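Local coordinates for protein toll-like receptor 13 (Mus musculus, PDB 4Z0C) that recognises bacterial 23S rRNA as an innate immune receptor and signals through MYD88 and TRAF6 to activate NF-kappa-B and inflammatory cytokine secretion, at residues C6-Y9 with H15-C18; M254-W259 with K269-L274. All blocks are in the same frame, centred on the assembly; numbering follows the deposited sequence.

Interaction 1: C6-Y9 with H15-C18; sequences CTQY and HVLC. With nucleotides of chain C.
Tyr9 turns its CG away from its own backbone N (chi1 171°), while His15 keeps its CG beside its own backbone N (chi1 -67°); their CB atoms still meet at 3.7 Å, and the two rings go on to hold adenine A6 of chain C from different directions. The base lies over one face of the phenol ring, offset toward its rim, with C5 of A6 3.4 Å above the ring plane. His15 brings an edge instead: its ND1 donates to N1 of A6 over 3.0 Å at 156°. Two residues on from His15, Leu17 brings CD2 to 3.4 Å from N3 of A6. The His15 ring is also stacked on His39, which probably helps to hold it in place. Behind these groups the backbones pair antiparallel: Thr7 and Leu17 bond reciprocally, Leu17 N reaching Thr7 O at 2.7 Å, and Tyr9 N meets His15 O at 2.9 Å. The Cys6 SG–Cys18 SG disulfide, 2.1 Å long, ties the far end, where Val16 CG1 also packs on Cys6 CB at 3.6 Å. Such a disulfide-linked β-hairpin at the start of the solenoid is typical of the N-terminal cap (LRRNT) of leucine-rich repeat ectodomains; here it also binds the single-stranded RNA.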
ATOM      1  N   CYS A   6      22.120  -8.849 -26.609  1.00 33.66           N
ATOM      2  CA  CYS A   6      21.549  -7.521 -26.806  1.00 23.04           C
ATOM      3  C   CYS A   6      20.148  -7.599 -27.386  1.00 26.64           C
ATOM      4  O   CYS A   6      19.788  -8.589 -28.029  1.00 22.71           O
ATOM      5  CB  CYS A   6      22.410  -6.731 -27.817  1.00 25.00           C
ATOM      6  SG  CYS A   6      24.136  -6.426 -27.367  1.00 41.68           S
ATOM      7  N   THR A   7      19.375  -6.530 -27.244  1.00 26.45           N
ATOM      8  CA  THR A   7      18.082  -6.476 -27.923  1.00 34.98           C
ATOM      9  C   THR A   7      17.881  -5.137 -28.588  1.00 38.88           C
ATOM     10  O   THR A   7      18.472  -4.140 -28.189  1.00 39.59           O
ATOM     11  CB  THR A   7      16.872  -6.748 -26.958  1.00 38.20           C
ATOM     12  OG1 THR A   7      15.643  -6.639 -27.689  1.00 33.97           O
ATOM     13  CG2 THR A   7      16.839  -5.748 -25.792  1.00 26.19           C
ATOM     14  N   GLN A   8      17.055  -5.117 -29.623  1.00 37.94           N
ATOM     15  CA  GLN A   8      16.618  -3.843 -30.173  1.00 34.32           C
ATOM     16  C   GLN A   8      15.534  -3.220 -29.294  1.00 34.56           C
ATOM     17  O   GLN A   8      14.825  -3.912 -28.564  1.00 34.63           O
ATOM     18  CB  GLN A   8      16.138  -3.991 -31.622  1.00 22.53           C
ATOM     19  CG  GLN A   8      17.300  -4.108 -32.634  1.00 28.96           C
ATOM     20  CD  GLN A   8      16.843  -4.344 -34.066  1.00 24.43           C
ATOM     21  OE1 GLN A   8      17.645  -4.295 -34.983  1.00 35.43           O
ATOM     22  NE2 GLN A   8      15.549  -4.611 -34.257  1.00 23.06           N
ATOM     23  N   TYR A   9      15.459  -1.902 -29.346  1.00 30.15           N
ATOM     24  CA  TYR A   9      14.401  -1.140 -28.706  1.00 25.19           C
ATOM     25  C   TYR A   9      13.119  -1.286 -29.518  1.00 26.23           C
ATOM     26  O   TYR A   9      13.117  -1.163 -30.725  1.00 33.32           O
ATOM     27  CB  TYR A   9      14.834   0.330 -28.605  1.00 21.61           C
ATOM     28  CG  TYR A   9      13.775   1.311 -28.167  1.00 32.64           C
ATOM     29  CD1 TYR A   9      13.007   1.096 -27.011  1.00 27.99           C
ATOM     30  CD2 TYR A   9      13.567   2.484 -28.886  1.00 33.00           C
ATOM     31  CE1 TYR A   9      12.039   2.017 -26.622  1.00 23.07           C
ATOM     32  CE2 TYR A   9      12.618   3.414 -28.491  1.00 24.62           C
ATOM     33  CZ  TYR A   9      11.864   3.185 -27.364  1.00 27.56           C
ATOM     34  OH  TYR A   9      10.925   4.136 -27.012  1.00 31.13           O
ATOM     35  N   HIS A  15      18.184   1.402 -32.149  1.00 34.09           N
ATOM     36  CA  HIS A  15      18.659   1.468 -30.768  1.00 27.87           C
ATOM     37  C   HIS A  15      18.866   0.066 -30.211  1.00 31.74           C
ATOM     38  O   HIS A  15      17.957  -0.765 -30.263  1.00 35.25           O
ATOM     39  CB  HIS A  15      17.676   2.261 -29.891  1.00 22.33           C
ATOM     40  CG  HIS A  15      17.602   3.718 -30.232  1.00 28.91           C
ATOM     41  ND1 HIS A  15      17.401   4.698 -29.286  1.00 33.16           N
ATOM     42  CD2 HIS A  15      17.711   4.362 -31.417  1.00 33.64           C
ATOM     43  CE1 HIS A  15      17.379   5.880 -29.873  1.00 32.37           C
ATOM     44  NE2 HIS A  15      17.577   5.705 -31.164  1.00 32.65           N
ATOM     45  N   VAL A  16      20.049  -0.200 -29.664  1.00 27.48           N
ATOM     46  CA  VAL A  16      20.336  -1.541 -29.150  1.00 35.27           C
ATOM     47  C   VAL A  16      20.730  -1.506 -27.676  1.00 33.66           C
ATOM     48  O   VAL A  16      21.566  -0.706 -27.276  1.00 36.68           O
ATOM     49  CB  VAL A  16      21.450  -2.236 -29.986  1.00 33.95           C
ATOM     50  CG1 VAL A  16      21.839  -3.577 -29.380  1.00 34.57           C
ATOM     51  CG2 VAL A  16      20.986  -2.432 -31.407  1.00 29.29           C
ATOM     52  N   LEU A  17      20.134  -2.394 -26.884  1.00 32.58           N
ATOM     53  CA  LEU A  17      20.347  -2.433 -25.442  1.00 31.43           C
ATOM     54  C   LEU A  17      20.994  -3.745 -25.018  1.00 25.20           C
ATOM     55  O   LEU A  17      20.521  -4.800 -25.375  1.00 34.81           O
ATOM     56  CB  LEU A  17      19.001  -2.303 -24.729  1.00 31.60           C
ATOM     57  CG  LEU A  17      18.084  -1.163 -25.164  1.00 31.85           C
ATOM     58  CD1 LEU A  17      16.632  -1.535 -24.873  1.00 22.43           C
ATOM     59  CD2 LEU A  17      18.461   0.129 -24.454  1.00 32.51           C
ATOM     60  N   CYS A  18      22.052  -3.676 -24.226  1.00 30.30           N
ATOM     61  CA  CYS A  18      22.720  -4.870 -23.711  1.00 36.18           C
ATOM     62  C   CYS A  18      23.035  -4.584 -22.246  1.00 38.21           C
ATOM     63  O   CYS A  18      24.205  -4.548 -21.838  1.00 38.11           O
ATOM     64  CB  CYS A  18      24.041  -5.156 -24.445  1.00 27.99           C
ATOM     65  SG  CYS A  18      24.033  -4.757 -26.169  1.00 45.56           S
TER
ATOM     66  P     A C   6       9.058   1.335 -22.643  1.00 34.89           P
ATOM     67  OP1   A C   6       9.078   2.791 -22.346  1.00 38.99           O
ATOM     68  OP2   A C   6       7.977   0.859 -23.529  1.00 32.05           O
ATOM     69  O5'   A C   6      10.489   0.930 -23.203  1.00 29.15           O
ATOM     70  C5'   A C   6      10.826  -0.429 -23.504  1.00 26.28           C
ATOM     71  C4'   A C   6      12.286  -0.711 -23.228  1.00 26.06           C
ATOM     72  O4'   A C   6      13.114   0.178 -24.037  1.00 37.82           O
ATOM     73  C3'   A C   6      12.725  -0.481 -21.790  1.00 28.94           C
ATOM     74  O3'   A C   6      13.818  -1.351 -21.514  1.00 29.76           O
ATOM     75  C2'   A C   6      13.224   0.966 -21.820  1.00 32.43           C
ATOM     76  O2'   A C   6      14.131   1.295 -20.793  1.00 35.85           O
ATOM     77  C1'   A C   6      13.889   1.029 -23.193  1.00 31.37           C
ATOM     78  N9    A C   6      13.875   2.349 -23.827  1.00 32.10           N
ATOM     79  C8    A C   6      12.917   3.338 -23.734  1.00 36.02           C
ATOM     80  N7    A C   6      13.172   4.390 -24.496  1.00 39.04           N
ATOM     81  C5    A C   6      14.353   4.067 -25.151  1.00 30.03           C
ATOM     82  C6    A C   6      15.137   4.752 -26.105  1.00 32.99           C
ATOM     83  N6    A C   6      14.834   5.957 -26.580  1.00 26.62           N
ATOM     84  N1    A C   6      16.257   4.147 -26.562  1.00 32.31           N
ATOM     85  C2    A C   6      16.554   2.926 -26.091  1.00 34.11           C
ATOM     86  N3    A C   6      15.905   2.182 -25.196  1.00 32.88           N
ATOM     87  C4    A C   6      14.795   2.811 -24.759  1.00 32.68           C
TER

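Interaction 2: M254-W259 with K269-L274. With NAG (2-acetamido-2-deoxy-beta-D-glucopyranose), chain F.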
ATOM      1  N   MET A 254      25.427  35.701  -9.009  1.00 31.66           N
ATOM      2  CA  MET A 254      26.461  35.332  -8.057  1.00 30.23           C
ATOM      3  C   MET A 254      25.907  34.386  -7.016  1.00 34.47           C
ATOM      4  O   MET A 254      24.738  34.469  -6.638  1.00 26.12           O
ATOM      5  CB  MET A 254      27.019  36.574  -7.356  1.00 39.36           C
ATOM      6  CG  MET A 254      28.341  36.306  -6.662  1.00 43.32           C
ATOM      7  SD  MET A 254      29.285  37.795  -6.365  1.00 64.98           S
ATOM      8  CE  MET A 254      30.794  37.091  -5.717  1.00114.88           C
ATOM      9  N   ASP A 255      26.764  33.501  -6.530  1.00 37.07           N
ATOM     10  CA  ASP A 255      26.362  32.601  -5.473  1.00 32.92           C
ATOM     11  C   ASP A 255      27.367  32.749  -4.345  1.00 23.16           C
ATOM     12  O   ASP A 255      28.535  32.399  -4.503  1.00 30.02           O
ATOM     13  CB  ASP A 255      26.300  31.140  -5.982  1.00 32.79           C
ATOM     14  CG  ASP A 255      25.489  30.220  -5.048  1.00 48.41           C
ATOM     15  OD1 ASP A 255      25.359  30.537  -3.840  1.00 43.37           O
ATOM     16  OD2 ASP A 255      25.001  29.162  -5.512  1.00 56.12           O
ATOM     17  N   LEU A 256      26.907  33.262  -3.209  1.00 26.31           N
ATOM     18  CA  LEU A 256      27.761  33.497  -2.050  1.00 35.24           C
ATOM     19  C   LEU A 256      27.378  32.679  -0.802  1.00 42.01           C
ATOM     20  O   LEU A 256      27.692  33.076   0.329  1.00 38.53           O
ATOM     21  CB  LEU A 256      27.766  34.998  -1.709  1.00 36.77           C
ATOM     22  CG  LEU A 256      28.534  35.913  -2.671  1.00 34.92           C
ATOM     23  CD1 LEU A 256      28.343  37.363  -2.299  1.00 34.47           C
ATOM     24  CD2 LEU A 256      30.005  35.548  -2.644  1.00 35.59           C
ATOM     25  N   SER A 257      26.689  31.559  -0.997  1.00 38.12           N
ATOM     26  CA  SER A 257      26.212  30.741   0.131  1.00 34.32           C
ATOM     27  C   SER A 257      27.337  30.137   0.978  1.00 30.90           C
ATOM     28  O   SER A 257      28.414  29.844   0.477  1.00 38.11           O
ATOM     29  CB  SER A 257      25.333  29.603  -0.398  1.00 29.72           C
ATOM     30  OG  SER A 257      24.325  30.091  -1.276  1.00 30.98           O
ATOM     31  N   ASN A 258      27.074  29.917   2.258  1.00 25.68           N
ATOM     32  CA  ASN A 258      28.038  29.219   3.106  1.00 30.35           C
ATOM     33  C   ASN A 258      28.058  27.735   2.760  1.00 38.56           C
ATOM     34  O   ASN A 258      27.128  27.238   2.126  1.00 30.84           O
ATOM     35  CB  ASN A 258      27.648  29.357   4.578  1.00 31.27           C
ATOM     36  CG  ASN A 258      27.802  30.761   5.088  1.00 34.94           C
ATOM     37  OD1 ASN A 258      28.645  31.519   4.609  1.00 33.95           O
ATOM     38  ND2 ASN A 258      26.973  31.127   6.065  1.00 34.82           N
ATOM     39  N   TRP A 259      29.074  27.015   3.233  1.00 40.23           N
ATOM     40  CA  TRP A 259      29.043  25.560   3.148  1.00 35.81           C
ATOM     41  C   TRP A 259      28.066  25.010   4.187  1.00 42.93           C
ATOM     42  O   TRP A 259      27.178  24.223   3.852  1.00 45.13           O
ATOM     43  CB  TRP A 259      30.421  24.948   3.376  1.00 34.97           C
ATOM     44  CG  TRP A 259      30.473  23.496   2.998  1.00 51.84           C
ATOM     45  CD1 TRP A 259      29.510  22.550   3.218  1.00 52.24           C
ATOM     46  CD2 TRP A 259      31.521  22.837   2.276  1.00 66.10           C
ATOM     47  NE1 TRP A 259      29.904  21.342   2.702  1.00 57.07           N
ATOM     48  CE2 TRP A 259      31.135  21.489   2.116  1.00 66.41           C
ATOM     49  CE3 TRP A 259      32.759  23.253   1.758  1.00 70.27           C
ATOM     50  CZ2 TRP A 259      31.941  20.550   1.459  1.00 68.86           C
ATOM     51  CZ3 TRP A 259      33.559  22.320   1.109  1.00 69.77           C
ATOM     52  CH2 TRP A 259      33.147  20.985   0.965  1.00 67.26           C
ATOM     53  N   LYS A 269      28.398  44.830   5.004  1.00 55.34           N
ATOM     54  CA  LYS A 269      29.133  45.999   4.543  1.00 55.45           C
ATOM     55  C   LYS A 269      30.114  45.576   3.451  1.00 46.09           C
ATOM     56  O   LYS A 269      30.166  46.186   2.385  1.00 51.74           O
ATOM     57  CB  LYS A 269      29.834  46.694   5.716  1.00 63.82           C
ATOM     58  CG  LYS A 269      30.003  48.208   5.561  1.00 71.38           C
ATOM     59  CD  LYS A 269      30.471  48.862   6.875  1.00 75.88           C
ATOM     60  CE  LYS A 269      31.838  49.528   6.759  1.00 76.61           C
ATOM     61  NZ  LYS A 269      32.490  49.716   8.094  1.00 72.23           N
ATOM     62  N   THR A 270      30.863  44.510   3.708  1.00 32.60           N
ATOM     63  CA  THR A 270      31.742  43.946   2.698  1.00 33.80           C
ATOM     64  C   THR A 270      30.955  43.530   1.457  1.00 42.21           C
ATOM     65  O   THR A 270      31.272  43.920   0.338  1.00 39.58           O
ATOM     66  CB  THR A 270      32.435  42.695   3.216  1.00 36.46           C
ATOM     67  OG1 THR A 270      33.029  42.967   4.492  1.00 35.97           O
ATOM     68  CG2 THR A 270      33.489  42.212   2.190  1.00 29.38           C
ATOM     69  N   VAL A 271      29.913  42.739   1.679  1.00 43.24           N
ATOM     70  CA  VAL A 271      29.086  42.224   0.599  1.00 44.43           C
ATOM     71  C   VAL A 271      28.522  43.362  -0.265  1.00 39.49           C
ATOM     72  O   VAL A 271      28.628  43.332  -1.483  1.00 38.70           O
ATOM     73  CB  VAL A 271      27.939  41.311   1.147  1.00 39.10           C
ATOM     74  CG1 VAL A 271      27.070  40.824   0.022  1.00 28.50           C
ATOM     75  CG2 VAL A 271      28.522  40.110   1.904  1.00 38.12           C
ATOM     76  N   CYS A 272      27.933  44.369   0.364  1.00 43.98           N
ATOM     77  CA  CYS A 272      27.341  45.464  -0.393  1.00 43.11           C
ATOM     78  C   CYS A 272      28.391  46.283  -1.156  1.00 43.38           C
ATOM     79  O   CYS A 272      28.112  46.791  -2.251  1.00 42.97           O
ATOM     80  CB  CYS A 272      26.522  46.375   0.517  1.00 40.77           C
ATOM     81  SG  CYS A 272      24.897  45.738   0.951  1.00 64.54           S
ATOM     82  N   HIS A 273      29.589  46.409  -0.591  1.00 40.01           N
ATOM     83  CA  HIS A 273      30.648  47.154  -1.287  1.00 49.13           C
ATOM     84  C   HIS A 273      30.987  46.485  -2.617  1.00 41.81           C
ATOM     85  O   HIS A 273      31.258  47.159  -3.612  1.00 39.99           O
ATOM     86  CB  HIS A 273      31.920  47.332  -0.433  1.00 46.99           C
ATOM     87  CG  HIS A 273      33.009  48.075  -1.142  1.00 58.66           C
ATOM     88  ND1 HIS A 273      32.850  49.368  -1.598  1.00 63.12           N
ATOM     89  CD2 HIS A 273      34.250  47.692  -1.530  1.00 61.64           C
ATOM     90  CE1 HIS A 273      33.953  49.755  -2.212  1.00 59.34           C
ATOM     91  NE2 HIS A 273      34.818  48.756  -2.185  1.00 61.04           N
ATOM     92  N   LEU A 274      30.962  45.157  -2.617  1.00 40.94           N
ATOM     93  CA  LEU A 274      31.163  44.377  -3.834  1.00 48.89           C
ATOM     94  C   LEU A 274      29.949  44.474  -4.751  1.00 51.31           C
ATOM     95  O   LEU A 274      30.035  44.993  -5.866  1.00 45.24           O
ATOM     96  CB  LEU A 274      31.422  42.908  -3.486  1.00 44.84           C
ATOM     97  CG  LEU A 274      31.525  41.913  -4.642  1.00 39.97           C
ATOM     98  CD1 LEU A 274      32.633  42.331  -5.616  1.00 38.62           C
ATOM     99  CD2 LEU A 274      31.760  40.516  -4.111  1.00 38.13           C
TER
HETATM  100  C1  NAG F   1      26.570  26.748  -7.394  1.00 36.10           C
HETATM  101  C2  NAG F   1      25.135  26.704  -7.900  1.00 30.01           C
HETATM  102  C3  NAG F   1      24.254  25.802  -7.034  1.00 29.17           C
HETATM  103  C4  NAG F   1      24.941  24.463  -6.826  1.00 36.47           C
HETATM  104  C5  NAG F   1      26.275  24.781  -6.160  1.00 41.21           C
HETATM  105  C6  NAG F   1      27.025  23.566  -5.643  1.00 45.67           C
HETATM  106  C7  NAG F   1      24.119  28.526  -9.040  1.00 30.47           C
HETATM  107  C8  NAG F   1      23.472  29.879  -9.014  1.00 19.83           C
HETATM  108  N2  NAG F   1      24.612  28.054  -7.906  1.00 30.96           N
HETATM  109  O3  NAG F   1      22.985  25.633  -7.616  1.00 24.55           O
HETATM  110  O4  NAG F   1      24.125  23.608  -6.064  1.00 43.41           O
HETATM  111  O5  NAG F   1      27.038  25.436  -7.143  1.00 38.76           O
HETATM  112  O6  NAG F   1      26.871  22.550  -6.605  1.00 56.93           O
HETATM  113  O7  NAG F   1      24.184  27.861 -10.070  1.00 31.99           O
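Asp255 OD1 is gripped twice by Ser257: the hydroxyl OG donates to it at 2.8 Å, meeting the oxygen almost head-on along its C–O bond, and Ser257 N adds a weak bond at 3.3 Å. The other carboxylate oxygen looks to the sugar, for NAG N2 donates to Asp255 OD2 over 2.7 Å at 161°. With both oxygens engaged, the rotation of the carboxylate is probably restrained. The sugar probably belongs to the glycan on Asn232, one strand back.

Across the contact itself everything is apolar, and the touching is slight, about 119 Å² in all. Met254 reaches the helix with its extended chain: with CG opposite the backbone N (chi1 -164°), the terminal CE arrives at Leu274 CD2, 3.9 Å away, the two side chains crossing at a slant. This long reach bridges CA atoms 11.0 Å apart. Leu256, two residues on, meets the helix one turn earlier, where its CD1 sits 4.4 Å from Val271 CG1. Met254 and Leu256 thus face the interior of the repeat, between the strand on the concave side and the helix on the outer side.

Strand 253-255 runs between strands 230-232 and 283-285, Asp255 bonding to the backbone of Leu231 and Leu233, and Met254 to that of Thr283 and Val285. Helix 268-275 is joined to the next one, 293-302, by the Cys272–Cys302 disulfide.

The two contacts lie on opposite sides of the chain's centre, their own centres about 50 Å apart and their nearest atoms about 35 Å apart, so neither touches the other. What connects them is the succession of inner strands of the solenoid: interaction 1 is the hairpin that starts it, and interaction 2 is a coil further along, where a strand is backed by a helix. Their roles toward the RNA differ. Segments 6-9 and 15-18 contact a nucleotide directly, whereas the nearest atom of 254-259 and 269-274 is about 15 Å from the nucleic acid. Both meet N-acetylglucosamine, which in interaction 2 is hydrogen-bonded to the side chain of Asp255 on the inner strand.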